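Local atomic coordinates of vascular endothelial growth factor homolog (Orf virus, PDB entry 2GNN), a protein that induces endothelial cell proliferation as a secreted, disulfide-linked homodimeric growth factor of the PDGF/VEGF family that binds vascular endothelial growth factor receptors. Residues 25-30 / 50-55; 72-77 / 92-97. All coordinates share one frame; numbering follows the deposited sequence.

From the N terminus, strand 23-30 leads through the short helix 31-34 and a loop to strand 47-54, and contact 1 closes this excursion. Only then does strand 62-79 begin; it turns back into strand 85-102, and contact 2 joins the two arms of that hairpin, so the two closures follow in series and neither nest nor cross. Side by side in space, they are tied by Glu94 OE1, which accepts a hydrogen bond from Met51 N, by Leu50 packing on Phe92, Met74 and Glu94, and, just past the end of segment 92-97, by the disulfide from Cys53 to Cys98, one of the cystine-knot bonds. Both also touch the second subunit.

Contact 1. Residues 25-30 / 50-55; sequences RPIVVP and LMRCGG
In the antiparallel two-stranded ribbon that runs beside the main hairpin of this cystine-knot growth factor, Arg25 and Arg52 form one hydrogen-bonded pair and Ile27 and Leu50 the next. The first is bonded from Arg25 N to Arg52 O (2.8 Å) and back from Arg52 N to Arg25 O (2.9 Å). In the second, Leu50 N bonds to Ile27 O and Ile27 N to Leu50 O, each at 2.9 Å. Between them sits the non-hydrogen-bonded pair Pro26 and Met51, where Pro26 CA makes a CA-H...O contact with Leu50 O. Here the Met51 chain, bent at both chi2 and chi3, lays its sulfur alongside the proline ring, with SD 3.9 Å from Pro26 CD. On the other face, Ile27 CG2 packs crosswise against the base of the Arg52 chain, 3.8 Å from Arg52 CB. Arg25 stretches out from CG to NE and passes along Gly54, its CD 3.4 Å from Gly54 O; NE makes a weak bond to the same oxygen at the edge of the guanidinium (3.0 Å, 133°). Its terminal nitrogens reach further, NH1 to Gly19 O and NH2 to Glu21 O. One guanidinium therefore gathers carbonyl oxygens from the end of helix 13-20, the link that follows it and strand 47-54, and their partial negative charges probably help to offset its positive charge.

Contact 2. Residues 72-77 / 92-97; sequences VTMELL and FVEHKK. Unlike the reference sequence in segment 72-77: Thr73 (reference Ser).
Phe92 N gives the shortest polar bond between the two segments, to Val72 O at 2.7 Å, and Val72 N answers with one to Phe92 O (2.8 Å). The carbonyl oxygen of Val72 also lies at the edge of the Phe92 ring, near its plane, 3.7 Å from Phe92 CD1. From this pair the segments run on in opposite directions along the ladder, Met74 pairing next with Leu90 and Glu94 with Val70; between the two segments themselves the rest of the contact is made by side chains. Met74 crosses the phenyl ring at about a right angle: its CB sits 3.7 Å from Phe92 CE1, and with the chain extended beyond CG (chi2 179°), the sulfur stands obliquely to the ring in a Met-aromatic contact, 28° off the ring normal and 4.4 Å from SD to the ring centroid. Leu76 CD1 approaches the far edge of the same ring at Phe92 CZ. The arms belong to the long antiparallel hairpin of strands 62-79 and 85-102, a defining part of the PDGF/VEGF cystine-knot fold, and in the dimer Thr73 and Met74 pair in parallel with a strand of the second subunit. His35 meets the Phe92 ring edge-to-face. Glu94 turns at chi2 (-98°) and runs across Val72, bringing CG to 3.4 Å from Val72 CG2. Its OE2 meets the methyl end of Met74 tip to tip, 3.4 Å from Met74 CE. The other carboxylate oxygen, OE1, accepts a hydrogen bond from Met51 N; the methyl groups beside OE2 might raise the pKa of this buried acid, while the N-H on OE1 would partly offset the effect.

Contact 1. Residues 25-30 / 50-55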
ATOM      1  N   ARG B  25       0.009  -2.367  -7.390  1.00 54.48           N
ATOM      2  CA  ARG B  25      -0.894  -1.929  -6.353  1.00 56.40           C
ATOM      3  C   ARG B  25      -0.276  -0.718  -5.683  1.00 59.26           C
ATOM      4  O   ARG B  25       0.951  -0.663  -5.570  1.00 61.60           O
ATOM      5  CB  ARG B  25      -1.062  -3.033  -5.322  1.00 51.51           C
ATOM      6  CG  ARG B  25      -1.793  -4.221  -5.855  1.00 53.85           C
ATOM      7  CD  ARG B  25      -1.562  -5.402  -4.981  1.00 49.57           C
ATOM      8  NE  ARG B  25      -2.242  -6.544  -5.555  1.00 55.51           N
ATOM      9  CZ  ARG B  25      -3.471  -6.919  -5.233  1.00 59.79           C
ATOM     10  NH1 ARG B  25      -4.154  -6.253  -4.312  1.00 66.72           N
ATOM     11  NH2 ARG B  25      -4.011  -7.970  -5.825  1.00 57.65           N
ATOM     12  N   PRO B  26      -1.118   0.245  -5.227  1.00 58.38           N
ATOM     13  CA  PRO B  26      -0.606   1.393  -4.489  1.00 57.62           C
ATOM     14  C   PRO B  26      -0.030   0.952  -3.150  1.00 59.64           C
ATOM     15  O   PRO B  26      -0.562   0.052  -2.495  1.00 61.88           O
ATOM     16  CB  PRO B  26      -1.844   2.273  -4.291  1.00 56.90           C
ATOM     17  CG  PRO B  26      -3.014   1.336  -4.391  1.00 55.04           C
ATOM     18  CD  PRO B  26      -2.587   0.299  -5.390  1.00 59.23           C
ATOM     19  N   ILE B  27       1.075   1.568  -2.770  1.00 58.88           N
ATOM     20  CA  ILE B  27       1.718   1.284  -1.505  1.00 59.40           C
ATOM     21  C   ILE B  27       2.296   2.612  -1.026  1.00 59.44           C
ATOM     22  O   ILE B  27       2.765   3.423  -1.834  1.00 63.85           O
ATOM     23  CB  ILE B  27       2.791   0.133  -1.635  1.00 62.15           C
ATOM     24  CG1 ILE B  27       3.264  -0.340  -0.260  1.00 67.04           C
ATOM     25  CG2 ILE B  27       3.993   0.558  -2.475  1.00 60.56           C
ATOM     26  CD1 ILE B  27       3.624  -1.825  -0.207  1.00 79.18           C
ATOM     27  N   VAL B  28       2.206   2.865   0.276  1.00 59.76           N
ATOM     28  CA  VAL B  28       2.729   4.098   0.850  1.00 56.73           C
ATOM     29  C   VAL B  28       4.178   3.845   1.192  1.00 56.94           C
ATOM     30  O   VAL B  28       4.492   2.882   1.891  1.00 57.98           O
ATOM     31  CB  VAL B  28       1.931   4.533   2.122  1.00 56.60           C
ATOM     32  CG1 VAL B  28       2.525   5.784   2.736  1.00 53.60           C
ATOM     33  CG2 VAL B  28       0.476   4.764   1.773  1.00 52.45           C
ATOM     34  N   VAL B  29       5.053   4.708   0.691  1.00 57.14           N
ATOM     35  CA  VAL B  29       6.491   4.562   0.861  1.00 58.02           C
ATOM     36  C   VAL B  29       7.048   5.877   1.417  1.00 56.51           C
ATOM     37  O   VAL B  29       6.614   6.950   0.998  1.00 60.45           O
ATOM     38  CB  VAL B  29       7.187   4.223  -0.519  1.00 57.19           C
ATOM     39  CG1 VAL B  29       8.673   4.042  -0.344  1.00 65.38           C
ATOM     40  CG2 VAL B  29       6.609   2.952  -1.143  1.00 55.71           C
ATOM     41  N   PRO B  30       7.997   5.803   2.370  1.00 54.74           N
ATOM     42  CA  PRO B  30       8.724   7.001   2.813  1.00 54.79           C
ATOM     43  C   PRO B  30       9.587   7.570   1.692  1.00 58.28           C
ATOM     44  O   PRO B  30      10.350   6.834   1.069  1.00 59.76           O
ATOM     45  CB  PRO B  30       9.629   6.474   3.940  1.00 53.73           C
ATOM     46  CG  PRO B  30       9.060   5.178   4.336  1.00 53.45           C
ATOM     47  CD  PRO B  30       8.424   4.601   3.107  1.00 50.82           C
ATOM     48  N   LEU B  50       3.046   4.967  -4.293  1.00 58.66           N
ATOM     49  CA  LEU B  50       3.636   4.494  -5.543  1.00 59.52           C
ATOM     50  C   LEU B  50       2.994   3.192  -5.978  1.00 60.81           C
ATOM     51  O   LEU B  50       2.648   2.352  -5.136  1.00 63.33           O
ATOM     52  CB  LEU B  50       5.137   4.274  -5.361  1.00 60.79           C
ATOM     53  CG  LEU B  50       5.994   5.484  -5.006  1.00 56.61           C
ATOM     54  CD1 LEU B  50       7.427   5.062  -4.809  1.00 58.15           C
ATOM     55  CD2 LEU B  50       5.891   6.503  -6.115  1.00 61.75           C
ATOM     56  N   MET B  51       2.824   3.026  -7.289  1.00 59.93           N
ATOM     57  CA  MET B  51       2.362   1.757  -7.834  1.00 57.57           C
ATOM     58  C   MET B  51       3.524   0.773  -7.816  1.00 59.35           C
ATOM     59  O   MET B  51       4.573   1.022  -8.400  1.00 60.47           O
ATOM     60  CB  MET B  51       1.817   1.933  -9.243  1.00 55.78           C
ATOM     61  CG  MET B  51       0.584   2.807  -9.321  1.00 58.52           C
ATOM     62  SD  MET B  51      -0.745   2.235  -8.242  1.00 58.37           S
ATOM     63  CE  MET B  51      -1.396   0.833  -9.151  1.00 47.40           C
ATOM     64  N   ARG B  52       3.349  -0.327  -7.099  1.00 60.07           N
ATOM     65  CA  ARG B  52       4.399  -1.327  -6.966  1.00 58.37           C
ATOM     66  C   ARG B  52       3.785  -2.697  -7.046  1.00 57.29           C
ATOM     67  O   ARG B  52       2.639  -2.891  -6.638  1.00 59.14           O
ATOM     68  CB  ARG B  52       5.078  -1.194  -5.618  1.00 60.14           C
ATOM     69  CG  ARG B  52       6.090  -0.105  -5.557  1.00 67.56           C
ATOM     70  CD  ARG B  52       7.489  -0.659  -5.707  1.00 71.80           C
ATOM     71  NE  ARG B  52       8.489   0.394  -5.607  1.00 78.79           N
ATOM     72  CZ  ARG B  52       8.482   1.484  -6.364  1.00 81.65           C
ATOM     73  NH1 ARG B  52       7.502   1.653  -7.247  1.00 68.53           N
ATOM     74  NH2 ARG B  52       9.427   2.413  -6.224  1.00 80.26           N
ATOM     75  N   CYS B  53       4.549  -3.653  -7.554  1.00 57.07           N
ATOM     76  CA  CYS B  53       4.055  -5.011  -7.713  1.00 54.91           C
ATOM     77  C   CYS B  53       3.748  -5.631  -6.361  1.00 53.45           C
ATOM     78  O   CYS B  53       4.569  -5.576  -5.434  1.00 52.00           O
ATOM     79  CB  CYS B  53       5.047  -5.859  -8.504  1.00 54.49           C
ATOM     80  SG  CYS B  53       5.145  -5.352 -10.238  1.00 54.44           S
ATOM     81  N   GLY B  54       2.548  -6.189  -6.261  1.00 50.16           N
ATOM     82  CA  GLY B  54       2.044  -6.753  -5.012  1.00 52.57           C
ATOM     83  C   GLY B  54       0.969  -7.786  -5.283  1.00 54.55           C
ATOM     84  O   GLY B  54       0.387  -7.823  -6.371  1.00 52.75           O
ATOM     85  N   GLY B  55       0.708  -8.627  -4.291  1.00 53.26           N
ATOM     86  CA  GLY B  55      -0.204  -9.731  -4.470  1.00 54.55           C
ATOM     87  C   GLY B  55       0.416 -11.013  -3.982  1.00 56.74           C
ATOM     88  O   GLY B  55       1.453 -11.002  -3.316  1.00 59.06           O
TER

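Contact 2. Residues 72-77 / 92-97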
ATOM      1  N   VAL B  72       8.224   8.406 -12.901  1.00 65.52           N
ATOM      2  CA  VAL B  72       7.256   9.491 -12.763  1.00 64.18           C
ATOM      3  C   VAL B  72       7.826  10.576 -11.873  1.00 62.51           C
ATOM      4  O   VAL B  72       8.460  10.285 -10.858  1.00 63.09           O
ATOM      5  CB  VAL B  72       5.890   9.010 -12.205  1.00 63.63           C
ATOM      6  CG1 VAL B  72       5.253   7.990 -13.130  1.00 64.20           C
ATOM      7  CG2 VAL B  72       6.050   8.430 -10.844  1.00 65.23           C
ATOM      8  N   THR B  73       7.603  11.824 -12.275  1.00 62.92           N
ATOM      9  CA  THR B  73       8.078  13.000 -11.541  1.00 63.07           C
ATOM     10  C   THR B  73       6.966  13.505 -10.615  1.00 63.72           C
ATOM     11  O   THR B  73       5.842  13.719 -11.058  1.00 61.96           O
ATOM     12  CB  THR B  73       8.505  14.127 -12.525  1.00 62.48           C
ATOM     13  OG1 THR B  73       9.464  13.619 -13.459  1.00 64.77           O
ATOM     14  CG2 THR B  73       9.111  15.310 -11.800  1.00 63.68           C
ATOM     15  N   MET B  74       7.284  13.692  -9.336  1.00 64.84           N
ATOM     16  CA  MET B  74       6.348  14.294  -8.387  1.00 66.26           C
ATOM     17  C   MET B  74       6.903  15.562  -7.760  1.00 64.44           C
ATOM     18  O   MET B  74       8.064  15.598  -7.348  1.00 67.00           O
ATOM     19  CB  MET B  74       5.999  13.301  -7.284  1.00 66.93           C
ATOM     20  CG  MET B  74       5.263  12.070  -7.772  1.00 67.31           C
ATOM     21  SD  MET B  74       4.913  10.960  -6.410  1.00 74.47           S
ATOM     22  CE  MET B  74       4.465   9.508  -7.339  1.00 66.85           C
ATOM     23  N   GLU B  75       6.079  16.601  -7.668  1.00 63.79           N
ATOM     24  CA  GLU B  75       6.475  17.788  -6.918  1.00 65.63           C
ATOM     25  C   GLU B  75       6.179  17.664  -5.417  1.00 64.84           C
ATOM     26  O   GLU B  75       5.040  17.442  -5.020  1.00 68.11           O
ATOM     27  CB  GLU B  75       5.880  19.066  -7.509  1.00 65.66           C
ATOM     28  CG  GLU B  75       6.684  20.287  -7.083  1.00 75.97           C
ATOM     29  CD  GLU B  75       6.450  21.516  -7.932  1.00 86.05           C
ATOM     30  OE1 GLU B  75       5.272  21.830  -8.237  1.00 90.85           O
ATOM     31  OE2 GLU B  75       7.459  22.182  -8.269  1.00 87.75           O
ATOM     32  N   LEU B  76       7.230  17.781  -4.610  1.00 63.40           N
ATOM     33  CA  LEU B  76       7.188  17.655  -3.155  1.00 65.06           C
ATOM     34  C   LEU B  76       7.720  18.947  -2.580  1.00 64.97           C
ATOM     35  O   LEU B  76       8.371  19.701  -3.277  1.00 64.38           O
ATOM     36  CB  LEU B  76       8.167  16.585  -2.683  1.00 66.37           C
ATOM     37  CG  LEU B  76       7.936  15.102  -2.875  1.00 71.13           C
ATOM     38  CD1 LEU B  76       9.217  14.470  -2.523  1.00 84.06           C
ATOM     39  CD2 LEU B  76       6.880  14.607  -1.934  1.00 80.54           C
ATOM     40  N   LEU B  77       7.488  19.175  -1.291  1.00 65.24           N
ATOM     41  CA  LEU B  77       8.161  20.256  -0.592  1.00 62.89           C
ATOM     42  C   LEU B  77       9.367  19.665   0.087  1.00 61.89           C
ATOM     43  O   LEU B  77       9.239  18.741   0.895  1.00 62.55           O
ATOM     44  CB  LEU B  77       7.236  20.946   0.431  1.00 62.59           C
ATOM     45  CG  LEU B  77       7.901  22.017   1.310  1.00 55.86           C
ATOM     46  CD1 LEU B  77       8.162  23.304   0.523  1.00 56.20           C
ATOM     47  CD2 LEU B  77       7.033  22.294   2.514  1.00 56.69           C
ATOM     48  N   PHE B  92      10.419   8.971  -9.462  1.00 56.89           N
ATOM     49  CA  PHE B  92      10.098   7.745  -8.725  1.00 57.75           C
ATOM     50  C   PHE B  92       9.821   6.612  -9.699  1.00 59.00           C
ATOM     51  O   PHE B  92       9.297   6.826 -10.790  1.00 56.62           O
ATOM     52  CB  PHE B  92       8.868   7.948  -7.819  1.00 60.72           C
ATOM     53  CG  PHE B  92       9.031   9.056  -6.817  1.00 54.87           C
ATOM     54  CD1 PHE B  92       8.802  10.384  -7.183  1.00 58.37           C
ATOM     55  CD2 PHE B  92       9.436   8.781  -5.528  1.00 53.69           C
ATOM     56  CE1 PHE B  92       8.986  11.413  -6.269  1.00 55.40           C
ATOM     57  CE2 PHE B  92       9.620   9.809  -4.607  1.00 52.54           C
ATOM     58  CZ  PHE B  92       9.380  11.127  -4.986  1.00 51.05           C
ATOM     59  N   VAL B  93      10.178   5.403  -9.299  1.00 60.35           N
ATOM     60  CA  VAL B  93       9.919   4.236 -10.119  1.00 62.47           C
ATOM     61  C   VAL B  93       8.538   3.671  -9.765  1.00 63.83           C
ATOM     62  O   VAL B  93       8.275   3.393  -8.599  1.00 62.55           O
ATOM     63  CB  VAL B  93      11.030   3.171  -9.928  1.00 63.11           C
ATOM     64  CG1 VAL B  93      10.759   1.944 -10.779  1.00 62.04           C
ATOM     65  CG2 VAL B  93      12.402   3.765 -10.281  1.00 64.47           C
ATOM     66  N   GLU B  94       7.666   3.531 -10.765  1.00 63.15           N
ATOM     67  CA  GLU B  94       6.371   2.849 -10.604  1.00 64.99           C
ATOM     68  C   GLU B  94       6.393   1.566 -11.418  1.00 63.92           C
ATOM     69  O   GLU B  94       7.002   1.525 -12.480  1.00 64.92           O
ATOM     70  CB  GLU B  94       5.218   3.696 -11.148  1.00 65.52           C
ATOM     71  CG  GLU B  94       5.203   5.142 -10.726  1.00 74.79           C
ATOM     72  CD  GLU B  94       4.283   5.421  -9.558  1.00 72.92           C
ATOM     73  OE1 GLU B  94       3.359   4.633  -9.287  1.00 72.26           O
ATOM     74  OE2 GLU B  94       4.477   6.459  -8.913  1.00 82.96           O
ATOM     75  N   HIS B  95       5.702   0.536 -10.952  1.00 61.63           N
ATOM     76  CA  HIS B  95       5.578  -0.686 -11.717  1.00 59.25           C
ATOM     77  C   HIS B  95       4.301  -0.663 -12.550  1.00 62.22           C
ATOM     78  O   HIS B  95       3.221  -0.347 -12.036  1.00 63.12           O
ATOM     79  CB  HIS B  95       5.604  -1.901 -10.795  1.00 57.17           C
ATOM     80  CG  HIS B  95       6.856  -2.011  -9.984  1.00 54.95           C
ATOM     81  ND1 HIS B  95       6.928  -2.743  -8.817  1.00 52.15           N
ATOM     82  CD2 HIS B  95       8.081  -1.465 -10.161  1.00 52.33           C
ATOM     83  CE1 HIS B  95       8.144  -2.648  -8.315  1.00 51.18           C
ATOM     84  NE2 HIS B  95       8.867  -1.887  -9.117  1.00 54.02           N
ATOM     85  N   LYS B  96       4.434  -0.993 -13.835  1.00 63.75           N
ATOM     86  CA  LYS B  96       3.301  -1.019 -14.768  1.00 63.73           C
ATOM     87  C   LYS B  96       2.832  -2.424 -15.137  1.00 62.16           C
ATOM     88  O   LYS B  96       1.706  -2.603 -15.604  1.00 63.57           O
ATOM     89  CB  LYS B  96       3.629  -0.242 -16.045  1.00 66.03           C
ATOM     90  CG  LYS B  96       3.204   1.217 -16.016  1.00 74.21           C
ATOM     91  CD  LYS B  96       3.066   1.752 -17.439  1.00 89.66           C
ATOM     92  CE  LYS B  96       2.626   3.211 -17.454  1.00 95.69           C
ATOM     93  NZ  LYS B  96       2.616   3.759 -18.843  1.00 96.06           N
ATOM     94  N   LYS B  97       3.699  -3.411 -14.952  1.00 59.08           N
ATOM     95  CA  LYS B  97       3.345  -4.811 -15.193  1.00 58.01           C
ATOM     96  C   LYS B  97       4.144  -5.699 -14.264  1.00 56.10           C
ATOM     97  O   LYS B  97       5.257  -5.345 -13.865  1.00 54.32           O
ATOM     98  CB  LYS B  97       3.598  -5.212 -16.643  1.00 57.56           C
ATOM     99  CG  LYS B  97       2.336  -5.421 -17.457  1.00 63.76           C
ATOM    100  CD  LYS B  97       2.591  -6.361 -18.625  1.00 66.85           C
ATOM    101  CE  LYS B  97       1.332  -7.155 -18.961  1.00 75.03           C
ATOM    102  NZ  LYS B  97       1.439  -7.854 -20.275  1.00 71.09           N
TER